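Local coordinates for Bak protein (Grouper iridovirus, PDB 5VMN) that inhibits apoptosis of the infected host cell as a viral Bcl-2 protein that exclusively sequesters the pro-apoptotic protein Bim, at residues A[19-22]-A[23-26]; A[90-93]-A[94-98]; A[102-105]-A[106-109]. All coordinates share one frame; numbering follows the deposited sequence.

In the fold
All three contacts are local, each made within one continuous run of chain, and they follow one another in series without nesting or crossing. Contact 1 closes the turn in which the loop after helix 11-16 enters helix 22-37. The chain then passes through helices 40-44, 53-60 and 68-84 before contact 2, two successive turns of helix 88-103. Contact 3 follows that helix, where the chain passes through Gln104 into helix 105-113; its centre is about 17 Å from that of contact 2. Contact 1 stands apart, its centre about 19 Å from that of contact 2 and about 21 Å from that of contact 3. Leu23 and Phe102 both touch Trp117 of helix 116-122.

Contact 1. Residues A[19-22]-A[23-26]; sequences RMCP and LTRE. With NO3 (nitrate ion), chain B; EDO (1,2-ethanediol), chain N.
Residues 19-21 run in extended and turn at Pro22 into helix 22-37, whose first turn is closed by Arg25 N bonding to Cys21 O at 2.9 Å and Glu26 N bonding to Pro22 O. This is an N-cap, with Cys21 in the capping position and Pro22 opening the first turn of this Bcl-2-family helix. The thiol takes the part usually played by a Ser or Asp oxygen: SG, held between the backbone N and the carbonyl carbon (chi1 66°), accepts a weak bond from Thr24 N at 3.6 Å. Thr24 OG1 also lies close, 3.3 Å from Cys21 SG, and has no hydrogen-bonding partner in the model although the contact buries it. The neighbouring amide, Leu23 N, donates at 3.0 Å to O1 of a nitrate ion, probably from the crystallisation liquor; an anion here is consistent with the partial positive charge expected at a helix N terminus. Met20 crosses both Thr24 and Arg25 at about a right angle, its SD 4.0 Å from Thr24 CG2. The bend at its chi3 carries CE to within 3.4 Å of Arg25 NH1, while CB lies over one guanidinium face, offset toward the rim. Leu23 packs on Trp117 and Ala121 of helix 116-122. At the guanidinium edge, in its plane, a water accepts from Arg25 NE at 2.6 Å and donates to Met20 O.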
ATOM      1  N   ARG A  19      -7.207  13.118  -7.593  1.00 53.54           N
ATOM      2  CA  ARG A  19      -7.740  13.727  -6.382  1.00 55.29           C
ATOM      3  C   ARG A  19      -7.428  12.836  -5.186  1.00 52.63           C
ATOM      4  O   ARG A  19      -7.638  11.621  -5.238  1.00 62.01           O
ATOM      5  CB  ARG A  19      -9.242  13.944  -6.514  1.00 60.50           C
ATOM      6  CG  ARG A  19      -9.651  14.744  -7.758  1.00 75.84           C
ATOM      7  CD  ARG A  19      -9.050  16.152  -7.780  1.00 78.55           C
ATOM      8  NE  ARG A  19      -9.581  16.978  -8.873  1.00 83.45           N
ATOM      9  CZ  ARG A  19     -10.581  17.856  -8.757  1.00 84.76           C
ATOM     10  NH1 ARG A  19     -11.188  18.047  -7.590  1.00 80.54           N
ATOM     11  NH2 ARG A  19     -10.978  18.554  -9.818  1.00 83.15           N
ATOM     12  N   MET A  20      -6.918  13.446  -4.114  1.00 39.21           N
ATOM     13  CA  MET A  20      -6.447  12.759  -2.916  1.00 32.59           C
ATOM     14  C   MET A  20      -6.603  13.721  -1.744  1.00 33.09           C
ATOM     15  O   MET A  20      -6.410  14.922  -1.917  1.00 35.51           O
ATOM     16  CB  MET A  20      -4.969  12.354  -3.016  1.00 30.85           C
ATOM     17  CG  MET A  20      -4.682  11.293  -4.034  1.00 31.66           C
ATOM     18  SD  MET A  20      -2.957  10.796  -4.038  1.00 30.21           S
ATOM     19  CE  MET A  20      -2.289  12.121  -5.048  1.00 37.56           C
ATOM     20  N   CYS A  21      -6.929  13.205  -0.566  1.00 32.11           N
ATOM     21  CA  CYS A  21      -6.940  14.061   0.627  1.00 32.53           C
ATOM     22  C   CYS A  21      -5.506  14.263   1.073  1.00 31.28           C
ATOM     23  O   CYS A  21      -4.605  13.559   0.633  1.00 29.92           O
ATOM     24  CB  CYS A  21      -7.770  13.427   1.736  1.00 34.13           C
ATOM     25  SG  CYS A  21      -7.074  11.907   2.373  1.00 39.18           S
ATOM     26  N   PRO A  22      -5.253  15.217   1.972  1.00 31.90           N
ATOM     27  CA  PRO A  22      -3.857  15.537   2.285  1.00 31.20           C
ATOM     28  C   PRO A  22      -3.062  14.351   2.791  1.00 29.16           C
ATOM     29  O   PRO A  22      -1.893  14.170   2.404  1.00 28.44           O
ATOM     30  CB  PRO A  22      -3.998  16.660   3.341  1.00 32.46           C
ATOM     31  CG  PRO A  22      -5.294  17.242   3.082  1.00 34.21           C
ATOM     32  CD  PRO A  22      -6.190  16.215   2.526  1.00 33.75           C
ATOM     33  N   LEU A  23      -3.670  13.504   3.620  1.00 28.45           N
ATOM     34  CA  LEU A  23      -2.933  12.371   4.153  1.00 26.84           C
ATOM     35  C   LEU A  23      -2.597  11.396   3.045  1.00 25.80           C
ATOM     36  O   LEU A  23      -1.462  10.922   2.952  1.00 24.83           O
ATOM     37  CB  LEU A  23      -3.744  11.672   5.230  1.00 27.99           C
ATOM     38  CG  LEU A  23      -3.121  10.432   5.864  1.00 25.70           C
ATOM     39  CD1 LEU A  23      -1.753  10.707   6.420  1.00 25.17           C
ATOM     40  CD2 LEU A  23      -4.018   9.968   7.007  1.00 31.13           C
ATOM     41  N   THR A  24      -3.568  11.097   2.193  1.00 26.22           N
ATOM     42  CA  THR A  24      -3.297  10.155   1.103  1.00 25.43           C
ATOM     43  C   THR A  24      -2.246  10.724   0.156  1.00 25.59           C
ATOM     44  O   THR A  24      -1.355   9.998  -0.305  1.00 24.62           O
ATOM     45  CB  THR A  24      -4.603   9.836   0.383  1.00 26.71           C
ATOM     46  OG1 THR A  24      -5.466   9.183   1.323  1.00 28.92           O
ATOM     47  CG2 THR A  24      -4.376   8.899  -0.772  1.00 26.26           C
ATOM     48  N   ARG A  25      -2.305  12.037  -0.112  1.00 27.05           N
ATOM     49  CA  ARG A  25      -1.319  12.675  -0.978  1.00 27.66           C
ATOM     50  C   ARG A  25       0.080  12.563  -0.397  1.00 26.75           C
ATOM     51  O   ARG A  25       1.051  12.341  -1.129  1.00 26.58           O
ATOM     52  CB  ARG A  25      -1.694  14.149  -1.210  1.00 29.76           C
ATOM     53  CG  ARG A  25      -0.752  14.877  -2.172  1.00 31.34           C
ATOM     54  CD  ARG A  25      -1.204  16.288  -2.501  1.00 40.19           C
ATOM     55  NE  ARG A  25      -2.588  16.366  -2.967  1.00 49.97           N
ATOM     56  CZ  ARG A  25      -3.004  16.009  -4.179  1.00 49.22           C
ATOM     57  NH1 ARG A  25      -2.158  15.519  -5.079  1.00 53.17           N
ATOM     58  NH2 ARG A  25      -4.290  16.131  -4.489  1.00 60.07           N
ATOM     59  N   GLU A  26       0.224  12.753   0.919  1.00 26.45           N
ATOM     60  CA  GLU A  26       1.557  12.633   1.512  1.00 25.91           C
ATOM     61  C   GLU A  26       2.043  11.184   1.500  1.00 24.34           C
ATOM     62  O   GLU A  26       3.229  10.920   1.261  1.00 24.09           O
ATOM     63  CB  GLU A  26       1.569  13.197   2.942  1.00 26.35           C
ATOM     64  CG  GLU A  26       2.969  13.326   3.530  1.00 32.53           C
ATOM     65  CD  GLU A  26       3.866  14.259   2.727  1.00 44.59           C
ATOM     66  OE1 GLU A  26       5.102  14.146   2.828  1.00 48.99           O
ATOM     67  OE2 GLU A  26       3.328  15.108   1.995  1.00 39.59           O
TER
HETATM   68  N   NO3 B 201      -6.262  13.990   6.059  1.00 29.09           N
HETATM   69  O1  NO3 B 201      -6.413  13.756   4.823  1.00 30.33           O
HETATM   70  O2  NO3 B 201      -5.150  14.480   6.461  1.00 29.05           O
HETATM   71  O3  NO3 B 201      -7.177  13.710   6.893  1.00 28.66           O
HETATM   72  C1  EDO N 213       1.549  13.391  -4.578  1.00 58.94           C
HETATM   73  O1  EDO N 213       2.171  13.980  -3.437  1.00 82.34           O
HETATM   74  C2  EDO N 213       2.692  13.000  -5.482  1.00 61.46           C
HETATM   75  O2  EDO N 213       3.523  12.163  -4.682  1.00 51.68           O
HETATM   76  O   HOH W   1      -4.499  17.055  -1.322  1.00 50.33           O

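Contact 2. Residues A[90-93]-A[94-98]; sequences ERTQ and ITEQL. With NO3 (nitrate ion), chain H.
Thr92 lays its methyl against the carboxylate end of Glu96, one helical turn on, with CG2 3.6 Å from Glu96 CD. The two belong to consecutive turns of helix 88-103, an amphipathic helix of the Bcl-2 fold, and their side chains cross at a slant. Thr92 OG1 is turned back to bond Glu88 O, and CG2 lies anti to the backbone N (chi1 -64°). The Thr92 carbonyl is gripped twice: Glu96 N donates to Thr92 O at 2.8 Å, and Thr95 OG1 donates to the same oxygen at 2.6 Å. The hydroxyl gets there because chi1 of Thr95 (65°) sets OG1 between the backbone N and the carbonyl carbon; it comes in well off the C=O axis, at a C=O...O angle of 120°, and tilted from the carbonyl plane. On the inward side, Ile94 CD1 rests 4.0 Å from Glu90 CG, and Ile94 also packs on Leu15, Ile53 and Tyr81. Leu98, a turn further along, continues this buried stripe against Phe11, Leu15 and Ser78. Gln97 runs past the carbonyl of Gln93, with CG 3.0 Å from Gln93 O, while its amide end is held from outside, OE1 by Ile53 N and NE2 weakly by Pro51 O. Arg91 leaves the backbone away from the following turn; further out, its NH2 makes a salt bridge with Glu88 OE1. A nitrate ion, probably from the crystallisation liquor, sits at the guanidinium edge with its N in the plane, Arg91 NH1 donating to nitrate O3 and NH2 to nitrate O1, each at 2.9 Å.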
ATOM      1  N   GLU A  90      -9.022  -5.471 -13.338  1.00 39.76           N
ATOM      2  CA  GLU A  90      -7.753  -5.690 -12.651  1.00 34.39           C
ATOM      3  C   GLU A  90      -7.478  -4.599 -11.618  1.00 35.62           C
ATOM      4  O   GLU A  90      -7.024  -4.893 -10.511  1.00 31.92           O
ATOM      5  CB  GLU A  90      -6.590  -5.762 -13.637  1.00 37.06           C
ATOM      6  CG  GLU A  90      -5.263  -6.151 -12.947  1.00 35.73           C
ATOM      7  CD  GLU A  90      -4.059  -6.089 -13.865  1.00 38.54           C
ATOM      8  OE1 GLU A  90      -4.257  -5.896 -15.087  1.00 37.63           O
ATOM      9  OE2 GLU A  90      -2.923  -6.238 -13.346  1.00 39.93           O
ATOM     10  N   ARG A  91      -7.741  -3.340 -11.961  1.00 34.64           N
ATOM     11  CA  ARG A  91      -7.464  -2.252 -11.018  1.00 31.33           C
ATOM     12  C   ARG A  91      -8.295  -2.409  -9.754  1.00 33.02           C
ATOM     13  O   ARG A  91      -7.796  -2.237  -8.634  1.00 31.92           O
ATOM     14  CB  ARG A  91      -7.749  -0.909 -11.689  1.00 41.13           C
ATOM     15  CG  ARG A  91      -6.679  -0.492 -12.689  1.00 34.08           C
ATOM     16  CD  ARG A  91      -6.967   0.871 -13.289  1.00 35.01           C
ATOM     17  NE  ARG A  91      -7.981   0.831 -14.327  1.00 43.14           N
ATOM     18  CZ  ARG A  91      -7.743   0.653 -15.624  1.00 49.54           C
ATOM     19  NH1 ARG A  91      -6.508   0.472 -16.081  1.00 40.95           N
ATOM     20  NH2 ARG A  91      -8.755   0.650 -16.474  1.00 44.05           N
ATOM     21  N   THR A  92      -9.563  -2.769  -9.910  1.00 34.97           N
ATOM     22  CA  THR A  92     -10.407  -2.974  -8.740  1.00 34.26           C
ATOM     23  C   THR A  92      -9.874  -4.097  -7.869  1.00 36.10           C
ATOM     24  O   THR A  92      -9.837  -3.981  -6.643  1.00 35.45           O
ATOM     25  CB  THR A  92     -11.831  -3.285  -9.187  1.00 45.02           C
ATOM     26  OG1 THR A  92     -12.345  -2.148  -9.880  1.00 47.44           O
ATOM     27  CG2 THR A  92     -12.709  -3.608  -7.986  1.00 55.75           C
ATOM     28  N   GLN A  93      -9.477  -5.205  -8.486  1.00 34.83           N
ATOM     29  CA  GLN A  93      -8.956  -6.327  -7.717  1.00 38.14           C
ATOM     30  C   GLN A  93      -7.685  -5.946  -6.972  1.00 30.96           C
ATOM     31  O   GLN A  93      -7.484  -6.369  -5.830  1.00 34.97           O
ATOM     32  CB  GLN A  93      -8.727  -7.530  -8.639  1.00 41.52           C
ATOM     33  CG  GLN A  93     -10.036  -8.103  -9.170  1.00 44.97           C
ATOM     34  CD  GLN A  93      -9.872  -8.932 -10.449  1.00 61.42           C
ATOM     35  OE1 GLN A  93      -8.776  -9.384 -10.782  1.00 54.65           O
ATOM     36  NE2 GLN A  93     -10.970  -9.115 -11.174  1.00 60.64           N
ATOM     37  N   ILE A  94      -6.804  -5.149  -7.591  1.00 31.49           N
ATOM     38  CA  ILE A  94      -5.598  -4.705  -6.895  1.00 29.92           C
ATOM     39  C   ILE A  94      -5.973  -3.925  -5.644  1.00 27.04           C
ATOM     40  O   ILE A  94      -5.431  -4.152  -4.552  1.00 26.45           O
ATOM     41  CB  ILE A  94      -4.710  -3.869  -7.834  1.00 27.11           C
ATOM     42  CG1 ILE A  94      -4.048  -4.759  -8.875  1.00 29.00           C
ATOM     43  CG2 ILE A  94      -3.621  -3.150  -7.067  1.00 25.83           C
ATOM     44  CD1 ILE A  94      -3.563  -4.011 -10.085  1.00 29.26           C
ATOM     45  N   THR A  95      -6.901  -2.978  -5.788  1.00 29.35           N
ATOM     46  CA  THR A  95      -7.308  -2.172  -4.637  1.00 32.07           C
ATOM     47  C   THR A  95      -7.968  -3.034  -3.570  1.00 29.89           C
ATOM     48  O   THR A  95      -7.705  -2.868  -2.375  1.00 31.87           O
ATOM     49  CB  THR A  95      -8.257  -1.058  -5.077  1.00 42.36           C
ATOM     50  OG1 THR A  95      -9.466  -1.628  -5.576  1.00 59.80           O
ATOM     51  CG2 THR A  95      -7.633  -0.238  -6.154  1.00 38.17           C
ATOM     52  N   GLU A  96      -8.816  -3.980  -3.985  1.00 33.14           N
ATOM     53  CA  GLU A  96      -9.454  -4.866  -3.018  1.00 33.30           C
ATOM     54  C   GLU A  96      -8.437  -5.760  -2.338  1.00 34.42           C
ATOM     55  O   GLU A  96      -8.562  -6.035  -1.140  1.00 39.11           O
ATOM     56  CB  GLU A  96     -10.528  -5.726  -3.698  1.00 38.34           C
ATOM     57  CG  GLU A  96     -11.642  -4.933  -4.334  1.00 44.77           C
ATOM     58  CD  GLU A  96     -12.626  -5.803  -5.112  1.00 56.42           C
ATOM     59  OE1 GLU A  96     -13.819  -5.462  -5.077  1.00 58.53           O
ATOM     60  OE2 GLU A  96     -12.218  -6.809  -5.749  1.00 56.24           O
ATOM     61  N   GLN A  97      -7.427  -6.231  -3.089  1.00 32.68           N
ATOM     62  CA  GLN A  97      -6.372  -7.042  -2.496  1.00 32.47           C
ATOM     63  C   GLN A  97      -5.621  -6.238  -1.432  1.00 33.66           C
ATOM     64  O   GLN A  97      -5.322  -6.747  -0.341  1.00 30.12           O
ATOM     65  CB  GLN A  97      -5.408  -7.532  -3.596  1.00 34.81           C
ATOM     66  CG  GLN A  97      -5.981  -8.594  -4.570  1.00 41.17           C
ATOM     67  CD  GLN A  97      -5.083  -8.896  -5.817  1.00 36.64           C
ATOM     68  OE1 GLN A  97      -3.945  -8.458  -5.908  1.00 34.31           O
ATOM     69  NE2 GLN A  97      -5.639  -9.610  -6.782  1.00 42.76           N
ATOM     70  N   LEU A  98      -5.326  -4.973  -1.731  1.00 29.88           N
ATOM     71  CA  LEU A  98      -4.656  -4.097  -0.768  1.00 28.27           C
ATOM     72  C   LEU A  98      -5.493  -3.912   0.482  1.00 31.21           C
ATOM     73  O   LEU A  98      -4.999  -4.048   1.607  1.00 33.38           O
ATOM     74  CB  LEU A  98      -4.393  -2.732  -1.389  1.00 38.76           C
ATOM     75  CG  LEU A  98      -3.007  -2.381  -1.831  1.00 42.45           C
ATOM     76  CD1 LEU A  98      -3.004  -0.931  -2.229  1.00 36.93           C
ATOM     77  CD2 LEU A  98      -2.000  -2.634  -0.763  1.00 29.37           C
TER
HETATM   78  N   NO3 H 207      -7.782   0.238 -19.704  1.00 68.07           N
HETATM   79  O1  NO3 H 207      -8.899  -0.144 -19.232  1.00 63.44           O
HETATM   80  O2  NO3 H 207      -7.634   0.402 -20.951  1.00 71.17           O
HETATM   81  O3  NO3 H 207      -6.800   0.459 -18.938  1.00 56.45           O

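Contact 3. Residues A[102-105]-A[106-109]; sequences FRQD and AISN
Phe102 and Ile107 meet obliquely, the ring's CD1 3.7 Å from Ile107 CG2. Ile107 CG1 stands beside its own backbone N (chi1 -55°), near Gln104, which puts the CG2 methyl anti to that N, against Phe102. The Gln104 and Ile107 side chains run next to each other in the same direction, and Gln104 NE2 comes within 3.9 Å of Ile107 CG1. The amide's hydrogen bonds go elsewhere: NE2 donates to Asn58 OD1 and to Phe101 O, tying this corner to helix 53-60. Gln104 is the N-cap of helix 105-113, which follows directly on helix 88-103, a short helix-to-helix junction in the Bcl-2 fold. Phe102 is buried at this corner: Trp117 meets its ring edge-to-face, Phe11 has its ring plane at about 10° to it, and Ile71 and Leu75 come from helix 68-84. The new helix starts with an almost straight bond, Ser108 N to Gln104 O at 2.9 Å (N-H...O 178°). Asn109 N follows with a bond to Asp105 O, also 2.9 Å, with Asn109 CG lying 3.1 Å from Asp105 O.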
ATOM      1  N   PHE A 102      -4.622  -4.893   4.589  1.00 31.02           N
ATOM      2  CA  PHE A 102      -4.536  -3.960   5.708  1.00 30.65           C
ATOM      3  C   PHE A 102      -5.642  -4.190   6.727  1.00 37.05           C
ATOM      4  O   PHE A 102      -5.517  -3.756   7.876  1.00 37.06           O
ATOM      5  CB  PHE A 102      -4.561  -2.511   5.204  1.00 28.00           C
ATOM      6  CG  PHE A 102      -3.252  -2.074   4.605  1.00 26.42           C
ATOM      7  CD1 PHE A 102      -2.147  -1.852   5.410  1.00 26.38           C
ATOM      8  CD2 PHE A 102      -3.115  -1.930   3.247  1.00 28.30           C
ATOM      9  CE1 PHE A 102      -0.939  -1.490   4.871  1.00 29.60           C
ATOM     10  CE2 PHE A 102      -1.913  -1.536   2.702  1.00 27.91           C
ATOM     11  CZ  PHE A 102      -0.806  -1.345   3.511  1.00 29.05           C
ATOM     12  N   ARG A 103      -6.703  -4.894   6.355  1.00 34.44           N
ATOM     13  CA  ARG A 103      -7.759  -5.204   7.317  1.00 35.83           C
ATOM     14  C   ARG A 103      -7.449  -6.423   8.177  1.00 35.98           C
ATOM     15  O   ARG A 103      -8.173  -6.687   9.138  1.00 37.28           O
ATOM     16  CB  ARG A 103      -9.082  -5.417   6.589  1.00 43.04           C
ATOM     17  CG  ARG A 103      -9.645  -4.138   5.976  1.00 54.92           C
ATOM     18  CD  ARG A 103     -11.107  -4.306   5.564  1.00 62.59           C
ATOM     19  NE  ARG A 103     -11.330  -5.533   4.790  1.00 74.53           N
ATOM     20  CZ  ARG A 103     -11.524  -5.591   3.471  1.00 61.85           C
ATOM     21  NH1 ARG A 103     -11.536  -4.485   2.727  1.00 70.02           N
ATOM     22  NH2 ARG A 103     -11.703  -6.767   2.890  1.00 60.22           N
ATOM     23  N   GLN A 104      -6.406  -7.175   7.868  1.00 36.12           N
ATOM     24  CA  GLN A 104      -6.004  -8.260   8.747  1.00 35.80           C
ATOM     25  C   GLN A 104      -5.672  -7.720  10.127  1.00 37.23           C
ATOM     26  O   GLN A 104      -5.035  -6.667  10.266  1.00 36.08           O
ATOM     27  CB  GLN A 104      -4.789  -8.984   8.180  1.00 36.12           C
ATOM     28  CG  GLN A 104      -5.050  -9.699   6.861  1.00 32.77           C
ATOM     29  CD  GLN A 104      -3.816 -10.427   6.336  1.00 34.51           C
ATOM     30  OE1 GLN A 104      -3.810 -11.645   6.203  1.00 37.99           O
ATOM     31  NE2 GLN A 104      -2.779  -9.677   6.027  1.00 33.06           N
ATOM     32  N   ASP A 105      -6.095  -8.462  11.154  1.00 39.88           N
ATOM     33  CA  ASP A 105      -6.030  -7.945  12.519  1.00 45.64           C
ATOM     34  C   ASP A 105      -4.601  -7.547  12.899  1.00 42.73           C
ATOM     35  O   ASP A 105      -4.378  -6.491  13.506  1.00 41.67           O
ATOM     36  CB  ASP A 105      -6.585  -8.988  13.490  1.00 54.65           C
ATOM     37  CG  ASP A 105      -8.118  -9.034  13.502  1.00 56.12           C
ATOM     38  OD1 ASP A 105      -8.757  -8.145  12.897  1.00 56.43           O
ATOM     39  OD2 ASP A 105      -8.687  -9.963  14.123  1.00 60.95           O
ATOM     40  N   ALA A 106      -3.611  -8.370  12.538  1.00 38.93           N
ATOM     41  CA  ALA A 106      -2.253  -8.081  12.985  1.00 41.09           C
ATOM     42  C   ALA A 106      -1.710  -6.830  12.303  1.00 38.07           C
ATOM     43  O   ALA A 106      -0.980  -6.047  12.920  1.00 35.65           O
ATOM     44  CB  ALA A 106      -1.339  -9.283  12.728  1.00 39.61           C
ATOM     45  N   ILE A 107      -2.053  -6.630  11.032  1.00 36.79           N
ATOM     46  CA  ILE A 107      -1.585  -5.458  10.296  1.00 32.18           C
ATOM     47  C   ILE A 107      -2.250  -4.203  10.836  1.00 31.49           C
ATOM     48  O   ILE A 107      -1.595  -3.184  11.104  1.00 31.92           O
ATOM     49  CB  ILE A 107      -1.867  -5.618   8.794  1.00 33.75           C
ATOM     50  CG1 ILE A 107      -1.262  -6.910   8.238  1.00 31.14           C
ATOM     51  CG2 ILE A 107      -1.324  -4.416   7.998  1.00 28.91           C
ATOM     52  CD1 ILE A 107       0.249  -7.062   8.451  1.00 30.93           C
ATOM     53  N   SER A 108      -3.577  -4.261  10.984  1.00 34.95           N
ATOM     54  CA  SER A 108      -4.345  -3.141  11.509  1.00 32.76           C
ATOM     55  C   SER A 108      -3.854  -2.741  12.900  1.00 35.71           C
ATOM     56  O   SER A 108      -3.694  -1.555  13.202  1.00 34.91           O
ATOM     57  CB  SER A 108      -5.825  -3.536  11.555  1.00 39.72           C
ATOM     58  OG  SER A 108      -6.623  -2.448  11.946  1.00 54.63           O
ATOM     59  N   ASN A 109      -3.645  -3.732  13.766  1.00 37.79           N
ATOM     60  CA  ASN A 109      -3.155  -3.477  15.116  1.00 36.06           C
ATOM     61  C   ASN A 109      -1.757  -2.871  15.095  1.00 34.48           C
ATOM     62  O   ASN A 109      -1.429  -2.023  15.937  1.00 36.50           O
ATOM     63  CB  ASN A 109      -3.141  -4.776  15.925  1.00 40.54           C
ATOM     64  CG  ASN A 109      -4.528  -5.241  16.317  1.00 51.56           C
ATOM     65  OD1 ASN A 109      -5.512  -4.512  16.167  1.00 52.01           O
ATOM     66  ND2 ASN A 109      -4.611  -6.461  16.840  1.00 51.51           N
TER